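Local coordinates for protein putative NAD(P)H:FMN oxidoreductase (Porphyromonas gingivalis W83, PDB 3GE5) that binds flavin mononucleotide and, as a member of the nitroreductase family, probably works as a flavin-dependent oxidoreductase that uses a nicotinamide nucleotide as reductant, at residues D32-R37 with M131-H136; R37-K42 with G141-C146; P93-A98 with V166-L171. All coordinates share one frame; numbering follows the deposited sequence.

Contact 1: residues D32-R37 with M131-H136; sequences DFFRTR and MMLEAH. With FMN (flavin mononucleotide), chain C; SO4 (sulfate ion), chain F.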
loop_
_atom_site.group_PDB
_atom_site.type_symbol
_atom_site.label_atom_id
_atom_site.label_comp_id
_atom_site.label_asym_id
_atom_site.label_seq_id
_atom_site.Cartn_x
_atom_site.Cartn_y
_atom_site.Cartn_z
ATOM N N ASP A 32 -13.689 -12.188 1.654
ATOM C CA ASP A 32 -13.841 -12.677 0.290
ATOM C C ASP A 32 -12.673 -12.309 -0.594
ATOM O O ASP A 32 -12.555 -12.827 -1.691
ATOM C CB ASP A 32 -15.120 -12.126 -0.332
ATOM C CG ASP A 32 -16.345 -12.611 0.359
ATOM O OD1 ASP A 32 -16.273 -13.693 1.010
ATOM O OD2 ASP A 32 -17.375 -11.911 0.257
ATOM N N PHE A 33 -11.833 -11.392 -0.140
ATOM C CA PHE A 33 -10.804 -10.844 -1.018
ATOM C C PHE A 33 -9.441 -10.778 -0.329
ATOM O O PHE A 33 -8.509 -11.466 -0.751
ATOM C CB PHE A 33 -11.253 -9.501 -1.566
ATOM C CG PHE A 33 -10.322 -8.968 -2.625
ATOM C CD1 PHE A 33 -10.210 -9.592 -3.852
ATOM C CD2 PHE A 33 -9.493 -7.907 -2.331
ATOM C CE1 PHE A 33 -9.285 -9.094 -4.796
ATOM C CE2 PHE A 33 -8.601 -7.428 -3.267
ATOM C CZ PHE A 33 -8.515 -8.015 -4.487
ATOM N N PHE A 34 -9.288 -9.975 0.722
ATOM C CA PHE A 34 -7.987 -9.930 1.391
ATOM C C PHE A 34 -7.519 -11.301 1.926
ATOM O O PHE A 34 -6.394 -11.748 1.657
ATOM C CB PHE A 34 -8.002 -8.944 2.586
ATOM C CG PHE A 34 -8.092 -7.477 2.216
ATOM C CD1 PHE A 34 -7.463 -6.956 1.064
ATOM C CD2 PHE A 34 -8.712 -6.595 3.095
ATOM C CE1 PHE A 34 -7.488 -5.572 0.786
ATOM C CE2 PHE A 34 -8.753 -5.224 2.828
ATOM C CZ PHE A 34 -8.192 -4.727 1.660
ATOM N N ARG A 35 -8.392 -11.976 2.669
ATOM C CA ARG A 35 -7.996 -13.241 3.307
ATOM C C ARG A 35 -7.771 -14.408 2.378
ATOM O O ARG A 35 -7.101 -15.370 2.782
ATOM C CB ARG A 35 -8.946 -13.623 4.435
ATOM C CG ARG A 35 -8.866 -12.654 5.590
ATOM C CD ARG A 35 -7.524 -12.700 6.323
ATOM N NE ARG A 35 -7.126 -14.044 6.687
ATOM C CZ ARG A 35 -7.436 -14.654 7.831
ATOM N NH1 ARG A 35 -8.172 -14.044 8.748
ATOM N NH2 ARG A 35 -7.056 -15.916 8.024
ATOM N N THR A 36 -8.294 -14.349 1.157
ATOM C CA THR A 36 -8.083 -15.422 0.195
ATOM C C THR A 36 -6.724 -15.293 -0.520
ATOM O O THR A 36 -6.344 -16.189 -1.262
ATOM C CB THR A 36 -9.197 -15.497 -0.854
ATOM O OG1 THR A 36 -9.318 -14.229 -1.488
ATOM C CG2 THR A 36 -10.549 -15.913 -0.216
ATOM N N ARG A 37 -6.018 -14.163 -0.317
ATOM C CA ARG A 37 -4.685 -13.935 -0.894
ATOM C C ARG A 37 -3.592 -14.388 0.070
ATOM O O ARG A 37 -3.468 -13.854 1.179
ATOM C CB ARG A 37 -4.465 -12.442 -1.191
ATOM C CG ARG A 37 -3.150 -12.173 -1.919
ATOM C CD ARG A 37 -2.499 -10.815 -1.581
ATOM N NE ARG A 37 -2.294 -10.675 -0.148
ATOM C CZ ARG A 37 -1.287 -11.209 0.540
ATOM N NH1 ARG A 37 -0.290 -11.868 -0.066
ATOM N NH2 ARG A 37 -1.291 -11.101 1.847
HETATM N N MSE A 131 -1.376 -3.211 -7.308
HETATM C CA MSE A 131 -1.023 -4.193 -8.358
HETATM C C MSE A 131 -1.144 -5.637 -7.820
HETATM O O MSE A 131 -1.642 -6.562 -8.510
HETATM C CB MSE A 131 0.360 -3.920 -8.981
HETATM C CG MSE A 131 0.392 -2.650 -9.818
HETATM SE SE MSE A 131 1.988 -2.395 -10.836
HETATM C CE MSE A 131 3.254 -2.099 -9.387
HETATM N N MSE A 132 -0.655 -5.851 -6.610
HETATM C CA MSE A 132 -0.793 -7.151 -5.912
HETATM C C MSE A 132 -2.267 -7.558 -5.815
HETATM O O MSE A 132 -2.655 -8.697 -6.123
HETATM C CB MSE A 132 -0.191 -7.055 -4.501
HETATM C CG MSE A 132 -0.363 -8.282 -3.663
HETATM SE SE MSE A 132 0.430 -8.156 -1.917
HETATM C CE MSE A 132 -0.751 -6.817 -1.156
ATOM N N LEU A 133 -3.097 -6.639 -5.345
ATOM C CA LEU A 133 -4.541 -6.892 -5.217
ATOM C C LEU A 133 -5.215 -7.118 -6.570
ATOM O O LEU A 133 -6.039 -8.043 -6.728
ATOM C CB LEU A 133 -5.177 -5.730 -4.442
ATOM C CG LEU A 133 -4.725 -5.590 -2.984
ATOM C CD1 LEU A 133 -5.359 -4.310 -2.346
ATOM C CD2 LEU A 133 -5.056 -6.842 -2.158
ATOM N N GLU A 134 -4.819 -6.334 -7.567
ATOM C CA GLU A 134 -5.368 -6.552 -8.894
ATOM C C GLU A 134 -5.025 -7.940 -9.454
ATOM O O GLU A 134 -5.907 -8.621 -10.009
ATOM C CB GLU A 134 -4.878 -5.450 -9.843
ATOM C CG GLU A 134 -5.490 -5.552 -11.257
ATOM C CD GLU A 134 -7.030 -5.278 -11.279
ATOM O OE1 GLU A 134 -7.559 -4.697 -10.309
ATOM O OE2 GLU A 134 -7.711 -5.621 -12.301
ATOM N N ALA A 135 -3.767 -8.352 -9.312
ATOM C CA ALA A 135 -3.323 -9.705 -9.729
ATOM C C ALA A 135 -4.182 -10.787 -9.036
ATOM O O ALA A 135 -4.694 -11.715 -9.697
ATOM C CB ALA A 135 -1.808 -9.910 -9.458
ATOM N N HIS A 136 -4.383 -10.624 -7.729
ATOM C CA HIS A 136 -5.207 -11.551 -6.944
ATOM C C HIS A 136 -6.633 -11.601 -7.505
ATOM O O HIS A 136 -7.224 -12.690 -7.660
ATOM C CB HIS A 136 -5.208 -11.125 -5.488
ATOM C CG HIS A 136 -6.024 -11.998 -4.598
ATOM N ND1 HIS A 136 -5.852 -13.365 -4.545
ATOM C CD2 HIS A 136 -7.035 -11.708 -3.747
ATOM C CE1 HIS A 136 -6.723 -13.879 -3.694
ATOM N NE2 HIS A 136 -7.458 -12.894 -3.201
HETATM N N1 FMN C . 8.687 -12.934 0.430
HETATM C C2 FMN C . 9.820 -13.453 -0.125
HETATM O O2 FMN C . 9.920 -14.672 -0.310
HETATM N N3 FMN C . 10.887 -12.640 -0.484
HETATM C C4 FMN C . 10.862 -11.265 -0.288
HETATM O O4 FMN C . 11.856 -10.537 -0.597
HETATM C C4A FMN C . 9.706 -10.734 0.278
HETATM N N5 FMN C . 9.668 -9.373 0.519
HETATM C C5A FMN C . 8.504 -8.805 0.948
HETATM C C6 FMN C . 8.466 -7.413 1.072
HETATM C C7 FMN C . 7.277 -6.813 1.471
HETATM C C7M FMN C . 7.189 -5.326 1.642
HETATM C C8 FMN C . 6.144 -7.589 1.717
HETATM C C8M FMN C . 4.854 -6.957 2.126
HETATM C C9 FMN C . 6.206 -8.958 1.631
HETATM C C9A FMN C . 7.370 -9.597 1.230
HETATM N N10 FMN C . 7.454 -11.006 1.119
HETATM C C10 FMN C . 8.610 -11.556 0.625
HETATM C "C1'" FMN C . 6.229 -11.869 1.271
HETATM C "C2'" FMN C . 5.968 -12.031 2.766
HETATM O "O2'" FMN C . 6.796 -13.072 3.268
HETATM C "C3'" FMN C . 4.492 -12.311 3.070
HETATM O "O3'" FMN C . 3.686 -11.265 2.516
HETATM C "C4'" FMN C . 4.199 -12.503 4.569
HETATM O "O4'" FMN C . 4.868 -13.638 5.120
HETATM C "C5'" FMN C . 2.703 -12.662 4.862
HETATM O "O5'" FMN C . 2.225 -13.806 4.187
HETATM P P FMN C . 0.978 -13.709 3.239
HETATM O O1P FMN C . 1.401 -12.753 2.135
HETATM O O2P FMN C . -0.218 -13.179 4.007
HETATM O O3P FMN C . 0.820 -15.090 2.638
HETATM S S SO4 F . -8.569 -16.991 11.235
HETATM O O1 SO4 F . -8.607 -17.403 12.639
HETATM O O2 SO4 F . -9.444 -17.750 10.334
HETATM O O3 SO4 F . -7.229 -17.151 10.701
HETATM O O4 SO4 F . -8.935 -15.583 11.286
#

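Contact 2: residues R37-K42 with G141-C146; sequences RRSVRK and GCTWVC. With FMN (flavin mononucleotide), chain C.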
loop_
_atom_site.group_PDB
_atom_site.type_symbol
_atom_site.label_atom_id
_atom_site.label_comp_id
_atom_site.label_asym_id
_atom_site.label_seq_id
_atom_site.Cartn_x
_atom_site.Cartn_y
_atom_site.Cartn_z
ATOM N N ARG A 37 -6.018 -14.163 -0.317
ATOM C CA ARG A 37 -4.685 -13.935 -0.894
ATOM C C ARG A 37 -3.592 -14.388 0.070
ATOM O O ARG A 37 -3.468 -13.854 1.179
ATOM C CB ARG A 37 -4.465 -12.442 -1.191
ATOM C CG ARG A 37 -3.150 -12.173 -1.919
ATOM C CD ARG A 37 -2.499 -10.815 -1.581
ATOM N NE ARG A 37 -2.294 -10.675 -0.148
ATOM C CZ ARG A 37 -1.287 -11.209 0.540
ATOM N NH1 ARG A 37 -0.290 -11.868 -0.066
ATOM N NH2 ARG A 37 -1.291 -11.101 1.847
ATOM N N ARG A 38 -2.803 -15.365 -0.373
ATOM C CA ARG A 38 -1.565 -15.724 0.290
ATOM C C ARG A 38 -0.445 -15.519 -0.734
ATOM O O ARG A 38 -0.665 -15.641 -1.950
ATOM C CB ARG A 38 -1.595 -17.186 0.738
ATOM C CG ARG A 38 -2.625 -17.558 1.828
ATOM C CD ARG A 38 -2.480 -16.721 3.101
ATOM N NE ARG A 38 -1.122 -16.822 3.645
ATOM C CZ ARG A 38 -0.623 -17.865 4.327
ATOM N NH1 ARG A 38 -1.354 -18.913 4.660
ATOM N NH2 ARG A 38 0.649 -17.821 4.701
ATOM N N SER A 39 0.754 -15.231 -0.249
ATOM C CA SER A 39 1.919 -15.145 -1.129
ATOM C C SER A 39 2.120 -16.488 -1.870
ATOM O O SER A 39 2.031 -17.598 -1.280
ATOM C CB SER A 39 3.202 -14.732 -0.391
ATOM O OG SER A 39 3.111 -13.417 0.177
ATOM N N VAL A 40 2.348 -16.384 -3.175
ATOM C CA VAL A 40 2.578 -17.546 -4.032
ATOM C C VAL A 40 3.999 -17.396 -4.624
ATOM O O VAL A 40 4.324 -16.371 -5.248
ATOM C CB VAL A 40 1.508 -17.622 -5.163
ATOM C CG1 VAL A 40 1.927 -18.603 -6.288
ATOM C CG2 VAL A 40 0.104 -17.938 -4.542
ATOM N N ARG A 41 4.797 -18.445 -4.427
ATOM C CA ARG A 41 6.191 -18.484 -4.883
ATOM C C ARG A 41 6.499 -19.564 -5.894
ATOM O O ARG A 41 7.619 -19.642 -6.398
ATOM C CB ARG A 41 7.107 -18.615 -3.666
ATOM C CG ARG A 41 7.090 -17.395 -2.762
ATOM C CD ARG A 41 7.966 -17.593 -1.514
ATOM N NE ARG A 41 7.856 -16.520 -0.531
ATOM C CZ ARG A 41 6.894 -16.391 0.393
ATOM N NH1 ARG A 41 5.891 -17.258 0.504
ATOM N NH2 ARG A 41 6.943 -15.361 1.236
ATOM N N LYS A 42 5.508 -20.418 -6.181
ATOM C CA LYS A 42 5.679 -21.553 -7.066
ATOM C C LYS A 42 4.603 -21.468 -8.132
ATOM O O LYS A 42 3.436 -21.304 -7.807
ATOM C CB LYS A 42 5.587 -22.853 -6.264
ATOM C CG LYS A 42 6.739 -23.052 -5.276
ATOM C CD LYS A 42 7.998 -23.495 -6.054
ATOM C CE LYS A 42 9.294 -22.916 -5.531
ATOM N NZ LYS A 42 10.391 -23.106 -6.572
ATOM N N GLY A 141 -1.285 -15.570 -8.872
ATOM C CA GLY A 141 -0.529 -15.596 -7.619
ATOM C C GLY A 141 0.642 -14.636 -7.725
ATOM O O GLY A 141 1.178 -14.409 -8.814
ATOM N N CYS A 142 1.050 -14.084 -6.599
ATOM C CA CYS A 142 2.204 -13.249 -6.605
ATOM C C CYS A 142 2.872 -13.204 -5.244
ATOM O O CYS A 142 2.285 -13.606 -4.235
ATOM C CB CYS A 142 1.826 -11.855 -7.143
ATOM S SG CYS A 142 0.652 -10.965 -6.177
ATOM N N THR A 143 4.109 -12.717 -5.245
ATOM C CA THR A 143 4.825 -12.337 -4.030
ATOM C C THR A 143 5.500 -10.996 -4.228
ATOM O O THR A 143 6.096 -10.739 -5.265
ATOM C CB THR A 143 5.876 -13.442 -3.603
ATOM O OG1 THR A 143 5.190 -14.649 -3.321
ATOM C CG2 THR A 143 6.687 -13.016 -2.381
ATOM N N TRP A 144 5.333 -10.137 -3.241
ATOM C CA TRP A 144 6.056 -8.869 -3.145
ATOM C C TRP A 144 7.466 -9.156 -2.722
ATOM O O TRP A 144 7.671 -9.860 -1.725
ATOM C CB TRP A 144 5.376 -8.028 -2.092
ATOM C CG TRP A 144 5.790 -6.592 -1.947
ATOM C CD1 TRP A 144 7.070 -6.065 -1.912
ATOM C CD2 TRP A 144 4.902 -5.511 -1.719
ATOM N NE1 TRP A 144 7.002 -4.697 -1.709
ATOM C CE2 TRP A 144 5.689 -4.333 -1.577
ATOM C CE3 TRP A 144 3.508 -5.405 -1.636
ATOM C CZ2 TRP A 144 5.120 -3.076 -1.388
ATOM C CZ3 TRP A 144 2.942 -4.121 -1.417
ATOM C CH2 TRP A 144 3.769 -2.990 -1.308
ATOM N N VAL A 145 8.438 -8.632 -3.460
ATOM C CA VAL A 145 9.889 -8.898 -3.221
ATOM C C VAL A 145 10.673 -7.594 -2.949
ATOM O O VAL A 145 10.679 -6.663 -3.760
ATOM C CB VAL A 145 10.561 -9.646 -4.410
ATOM C CG1 VAL A 145 12.021 -9.896 -4.104
ATOM C CG2 VAL A 145 9.781 -10.973 -4.700
ATOM N N CYS A 146 11.323 -7.547 -1.784
ATOM C CA CYS A 146 12.288 -6.477 -1.443
ATOM C C CYS A 146 13.679 -7.017 -1.161
ATOM O O CYS A 146 14.642 -6.237 -1.127
ATOM C CB CYS A 146 11.786 -5.710 -0.249
ATOM S SG CYS A 146 10.362 -4.644 -0.639
HETATM N N1 FMN C . 8.687 -12.934 0.430
HETATM C C2 FMN C . 9.820 -13.453 -0.125
HETATM O O2 FMN C . 9.920 -14.672 -0.310
HETATM N N3 FMN C . 10.887 -12.640 -0.484
HETATM C C4 FMN C . 10.862 -11.265 -0.288
HETATM O O4 FMN C . 11.856 -10.537 -0.597
HETATM C C4A FMN C . 9.706 -10.734 0.278
HETATM N N5 FMN C . 9.668 -9.373 0.519
HETATM C C5A FMN C . 8.504 -8.805 0.948
HETATM C C6 FMN C . 8.466 -7.413 1.072
HETATM C C7 FMN C . 7.277 -6.813 1.471
HETATM C C7M FMN C . 7.189 -5.326 1.642
HETATM C C8 FMN C . 6.144 -7.589 1.717
HETATM C C8M FMN C . 4.854 -6.957 2.126
HETATM C C9 FMN C . 6.206 -8.958 1.631
HETATM C C9A FMN C . 7.370 -9.597 1.230
HETATM N N10 FMN C . 7.454 -11.006 1.119
HETATM C C10 FMN C . 8.610 -11.556 0.625
HETATM C "C1'" FMN C . 6.229 -11.869 1.271
HETATM C "C2'" FMN C . 5.968 -12.031 2.766
HETATM O "O2'" FMN C . 6.796 -13.072 3.268
HETATM C "C3'" FMN C . 4.492 -12.311 3.070
HETATM O "O3'" FMN C . 3.686 -11.265 2.516
HETATM C "C4'" FMN C . 4.199 -12.503 4.569
HETATM O "O4'" FMN C . 4.868 -13.638 5.120
HETATM C "C5'" FMN C . 2.703 -12.662 4.862
HETATM O "O5'" FMN C . 2.225 -13.806 4.187
HETATM P P FMN C . 0.978 -13.709 3.239
HETATM O O1P FMN C . 1.401 -12.753 2.135
HETATM O O2P FMN C . -0.218 -13.179 4.007
HETATM O O3P FMN C . 0.820 -15.090 2.638
HETATM O O HOH W 1 0.306 -11.969 -2.865
HETATM O O HOH W 2 -0.909 -14.437 -4.428
HETATM O O HOH W 3 3.336 -10.972 -1.124
#

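Contact 3: residues P93-A98 with V166-L171; sequences PWFPGA and VSILAL. With FMN (flavin mononucleotide), chain C; EDO (1,2-ethanediol), chain I.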
loop_
_atom_site.group_PDB
_atom_site.type_symbol
_atom_site.label_atom_id
_atom_site.label_comp_id
_atom_site.label_asym_id
_atom_site.label_seq_id
_atom_site.Cartn_x
_atom_site.Cartn_y
_atom_site.Cartn_z
ATOM N N PRO A 93 15.966 -19.082 -3.583
ATOM C CA PRO A 93 15.813 -20.074 -4.648
ATOM C C PRO A 93 14.527 -20.023 -5.502
ATOM O O PRO A 93 14.568 -20.313 -6.693
ATOM C CB PRO A 93 15.905 -21.413 -3.889
ATOM C CG PRO A 93 16.762 -21.088 -2.710
ATOM C CD PRO A 93 16.374 -19.708 -2.307
ATOM N N TRP A 94 13.396 -19.648 -4.915
ATOM C CA TRP A 94 12.138 -19.598 -5.663
ATOM C C TRP A 94 12.106 -18.492 -6.724
ATOM O O TRP A 94 11.406 -18.603 -7.722
ATOM C CB TRP A 94 10.944 -19.429 -4.713
ATOM C CG TRP A 94 10.860 -18.061 -4.116
ATOM C CD1 TRP A 94 11.450 -17.643 -2.961
ATOM C CD2 TRP A 94 10.188 -16.918 -4.662
ATOM N NE1 TRP A 94 11.201 -16.325 -2.754
ATOM C CE2 TRP A 94 10.416 -15.844 -3.769
ATOM C CE3 TRP A 94 9.429 -16.676 -5.836
ATOM C CZ2 TRP A 94 9.915 -14.559 -4.005
ATOM C CZ3 TRP A 94 8.906 -15.405 -6.043
ATOM C CH2 TRP A 94 9.170 -14.360 -5.128
ATOM N N PHE A 95 12.851 -17.411 -6.493
ATOM C CA PHE A 95 12.694 -16.177 -7.282
ATOM C C PHE A 95 12.798 -16.328 -8.797
ATOM O O PHE A 95 11.985 -15.768 -9.542
ATOM C CB PHE A 95 13.696 -15.136 -6.763
ATOM C CG PHE A 95 13.642 -13.809 -7.499
ATOM C CD1 PHE A 95 14.438 -13.575 -8.608
ATOM C CD2 PHE A 95 12.814 -12.783 -7.050
ATOM C CE1 PHE A 95 14.403 -12.357 -9.260
ATOM C CE2 PHE A 95 12.765 -11.551 -7.729
ATOM C CZ PHE A 95 13.588 -11.340 -8.813
ATOM N N PRO A 96 13.803 -17.068 -9.289
ATOM C CA PRO A 96 13.881 -17.205 -10.740
ATOM C C PRO A 96 12.790 -18.048 -11.411
ATOM O O PRO A 96 12.806 -18.195 -12.630
ATOM C CB PRO A 96 15.266 -17.842 -10.970
ATOM C CG PRO A 96 15.665 -18.406 -9.704
ATOM C CD PRO A 96 14.947 -17.698 -8.607
ATOM N N GLY A 97 11.846 -18.581 -10.645
ATOM C CA GLY A 97 10.730 -19.355 -11.200
ATOM C C GLY A 97 9.495 -18.539 -11.593
ATOM O O GLY A 97 8.540 -19.105 -12.123
ATOM N N ALA A 98 9.464 -17.214 -11.306
ATOM C CA ALA A 98 8.285 -16.385 -11.601
ATOM C C ALA A 98 8.242 -15.982 -13.075
ATOM O O ALA A 98 9.260 -15.511 -13.628
ATOM C CB ALA A 98 8.270 -15.119 -10.687
ATOM N N VAL A 166 12.513 -0.143 -5.778
ATOM C CA VAL A 166 12.124 -0.295 -4.355
ATOM C C VAL A 166 11.620 -1.713 -4.033
ATOM O O VAL A 166 11.993 -2.331 -3.036
ATOM C CB VAL A 166 11.045 0.749 -3.969
ATOM C CG1 VAL A 166 10.643 0.617 -2.498
ATOM C CG2 VAL A 166 11.528 2.199 -4.300
ATOM N N SER A 167 10.777 -2.215 -4.928
ATOM C CA SER A 167 10.043 -3.472 -4.761
ATOM C C SER A 167 9.846 -4.112 -6.126
ATOM O O SER A 167 9.785 -3.399 -7.149
ATOM C CB SER A 167 8.686 -3.213 -4.151
ATOM O OG SER A 167 8.780 -2.633 -2.865
ATOM N N ILE A 168 9.713 -5.440 -6.130
ATOM C CA ILE A 168 9.380 -6.200 -7.348
ATOM C C ILE A 168 8.170 -7.080 -7.102
ATOM O O ILE A 168 8.124 -7.801 -6.094
ATOM C CB ILE A 168 10.552 -7.104 -7.766
ATOM C CG1 ILE A 168 11.839 -6.295 -8.025
ATOM C CG2 ILE A 168 10.172 -7.972 -8.999
ATOM C CD1 ILE A 168 13.104 -7.121 -8.250
ATOM N N LEU A 169 7.178 -7.021 -7.970
ATOM C CA LEU A 169 6.032 -7.926 -7.860
ATOM C C LEU A 169 6.336 -9.091 -8.764
ATOM O O LEU A 169 6.431 -8.929 -9.961
ATOM C CB LEU A 169 4.714 -7.252 -8.272
ATOM C CG LEU A 169 3.437 -8.068 -7.957
ATOM C CD1 LEU A 169 3.314 -8.262 -6.429
ATOM C CD2 LEU A 169 2.154 -7.410 -8.555
ATOM N N ALA A 170 6.536 -10.267 -8.156
ATOM C CA ALA A 170 6.759 -11.516 -8.894
ATOM C C ALA A 170 5.409 -12.240 -9.025
ATOM O O ALA A 170 4.749 -12.467 -8.024
ATOM C CB ALA A 170 7.759 -12.406 -8.187
ATOM N N LEU A 171 4.998 -12.527 -10.256
ATOM C CA LEU A 171 3.621 -12.991 -10.504
ATOM C C LEU A 171 3.505 -14.015 -11.638
ATOM O O LEU A 171 4.356 -14.100 -12.502
ATOM C CB LEU A 171 2.670 -11.805 -10.771
ATOM C CG LEU A 171 2.887 -11.043 -12.075
ATOM C CD1 LEU A 171 1.865 -11.448 -13.121
ATOM C CD2 LEU A 171 2.825 -9.527 -11.781
HETATM N N1 FMN C . 8.687 -12.934 0.430
HETATM C C2 FMN C . 9.820 -13.453 -0.125
HETATM O O2 FMN C . 9.920 -14.672 -0.310
HETATM N N3 FMN C . 10.887 -12.640 -0.484
HETATM C C4 FMN C . 10.862 -11.265 -0.288
HETATM O O4 FMN C . 11.856 -10.537 -0.597
HETATM C C4A FMN C . 9.706 -10.734 0.278
HETATM N N5 FMN C . 9.668 -9.373 0.519
HETATM C C5A FMN C . 8.504 -8.805 0.948
HETATM C C6 FMN C . 8.466 -7.413 1.072
HETATM C C7 FMN C . 7.277 -6.813 1.471
HETATM C C7M FMN C . 7.189 -5.326 1.642
HETATM C C8 FMN C . 6.144 -7.589 1.717
HETATM C C8M FMN C . 4.854 -6.957 2.126
HETATM C C9 FMN C . 6.206 -8.958 1.631
HETATM C C9A FMN C . 7.370 -9.597 1.230
HETATM N N10 FMN C . 7.454 -11.006 1.119
HETATM C C10 FMN C . 8.610 -11.556 0.625
HETATM C "C1'" FMN C . 6.229 -11.869 1.271
HETATM C "C2'" FMN C . 5.968 -12.031 2.766
HETATM O "O2'" FMN C . 6.796 -13.072 3.268
HETATM C "C3'" FMN C . 4.492 -12.311 3.070
HETATM O "O3'" FMN C . 3.686 -11.265 2.516
HETATM C "C4'" FMN C . 4.199 -12.503 4.569
HETATM O "O4'" FMN C . 4.868 -13.638 5.120
HETATM C "C5'" FMN C . 2.703 -12.662 4.862
HETATM O "O5'" FMN C . 2.225 -13.806 4.187
HETATM P P FMN C . 0.978 -13.709 3.239
HETATM O O1P FMN C . 1.401 -12.753 2.135
HETATM O O2P FMN C . -0.218 -13.179 4.007
HETATM O O3P FMN C . 0.820 -15.090 2.638
HETATM C C1 EDO I . 12.445 -21.078 -1.258
HETATM O O1 EDO I . 13.185 -20.220 -2.090
HETATM C C2 EDO I . 12.469 -22.493 -1.811
HETATM O O2 EDO I . 12.023 -22.499 -3.170
#

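Contact 1: residues D32-R37 with M131-H136
His136 NE2 reaches two oxygens of segment 32-37. It donates to Thr36 OG1 at 2.9 Å, with that oxygen lying in the imidazole plane, and more weakly to Phe33 O at 3.0 Å, where the N-H...O angle is only 122°. The histidine ring is also gripped from one face: Arg37 CB sits almost on the ring normal, 3.5 Å from the His136 ring centroid, in a CH-pi contact. With CG anti to the backbone N (chi1 180°), His136 extends from helix 120-137 and brings the NE2 edge of its ring to Phe33 O and Thr36 OG1, beside the type I turn from Phe34 to Arg37. Its CD2 lies over the rim of one face of Phe33, 3.6 Å from Phe33 CE1, the two rings meeting obliquely. At its far edge Phe33 approaches the helix backbone, CZ lying 3.3 Å from Leu133 O, while CE2 packs on Leu133 CD2. The other methyl of Leu133, CD1, meets the edge of the Phe34 ring; that ring stacks on Tyr130 of the second subunit. Beyond the histidine, Arg37 bends at chi2 and chi3 so that selenium of selenomethionine Met132 lies over one face of its guanidinium and the FMN phosphate at its edge. Arg37 NH1 gives FMN O1P a bond of 2.9 Å, and NH2 is shared between O1P and O2P. A proton on NE2 is thus spoken for by segment 32-37, and the arginine stem rests on the imidazole face at CB and on Met132 at CD, which probably helps fix its guanidinium at the phosphate.

Contact 2: residues R37-K42 with G141-C146
The loop 37-42 meets strand 141-145 nearly crosswise, the touching parts running 79° apart, and one nearly straight backbone bond joins them, Val40 N to Cys142 O at 3.0 Å. The carbonyl of the same Val40 accepts from Thr143 OG1, one residue further along the strand, at 2.7 Å, the hydroxyl approaching from well above the carbonyl plane. Thr143 has its hydroxyl anti to the carbonyl carbon (chi1 -62°), which turns OG1 to the loop and leaves CG2 for the flavin, 3.5 Å from FMN N1. Val40 lays CB against Gly141 CA, 3.8 Å away. Arg41 passes obliquely over Thr143 OG1 with its CG, then runs extended to NE, which donates almost straight to FMN O2 at 2.8 Å; NH2 reaches FMN N1. These bonds would probably help to stabilise negative charge at the N1-C2=O2 end of a reduced flavin. At the phosphate, Ser39 N and Arg38 NE both hold FMN O3P, and Ser39 OG donates to FMN O1P at 2.7 Å. Three waters fill in between, one of them linking Arg37 NH1 to Cys142 O. Further along the strand, the indole of Trp144 lies with one face against the dimethylbenzene end of the flavin, near C7M; just past the strand's end, Cys146 N donates to FMN O4. An arginine-rich loop set across a sheet edge forms much of the phosphate- and pyrimidine-binding part of the FMN site, consistent with the nitroreductase fold.

Contact 3: residues P93-A98 with V166-L171
Trp94 and Ala98, in the loop before strand 100-107, close against strand 163-172 of the antiparallel sheet of the nitroreductase fold through apolar side chains, with no hydrogen bond across. The tight part is small: Ala98 CB and Ala170 CB each point toward the other segment and touch at 3.7 Å, methyl to methyl. Beside them the benzo edge of Trp94 comes up to the same methyl, CZ3 and CH2 each 3.9 Å from Ala170 CB and near the ring plane. Trp94 is delivered there by chi1 72°, which sets CG between the backbone N and the carbonyl carbon. The looser part is Phe95, which with CG anti to its own N swings to another part of the strand, CZ 4.3 Å from Ile168 CD1, the ring oblique to that methyl. Tyr101 meets Phe95 ring to ring and also touches Ile168 and Ala170. A short 3-10 turn at 95-97 folds the chain back, tied by Gly97 N to Trp94 O at 3.0 Å, and puts Pro96 and Gly97 on the solvent side, clear of the strand. At the other edge of the indole lies a 1,2-ethanediol, probably from the crystallisation liquor, its O1 2.9 Å from Trp94 N. Trp94 NE1 hydrogen-bonds to Gln92 OE1 and, only weakly at 3.2 Å with an angle of 121°, to FMN O2.

Along the chain the contacts interleave: segments 32-37, 37-42 and 93-98 come first, then their partners 131-136, 141-146 and 166-171 in the same order. Contacts 1 and 2 share Arg37 and lie about 11 Å apart between centres; helix 120-137 of contact 1 is followed, after a short turn, by strand 141-145 of contact 2. The centre of contact 3 is about 8 Å from that of contact 2 and 17 Å from that of contact 1. Strands 141-145 and 163-172 are sheet neighbours. Met132 packs on Cys142 and Leu169. All three contacts touch one FMN, so chain pieces far apart in sequence together build one wall of the flavin pocket.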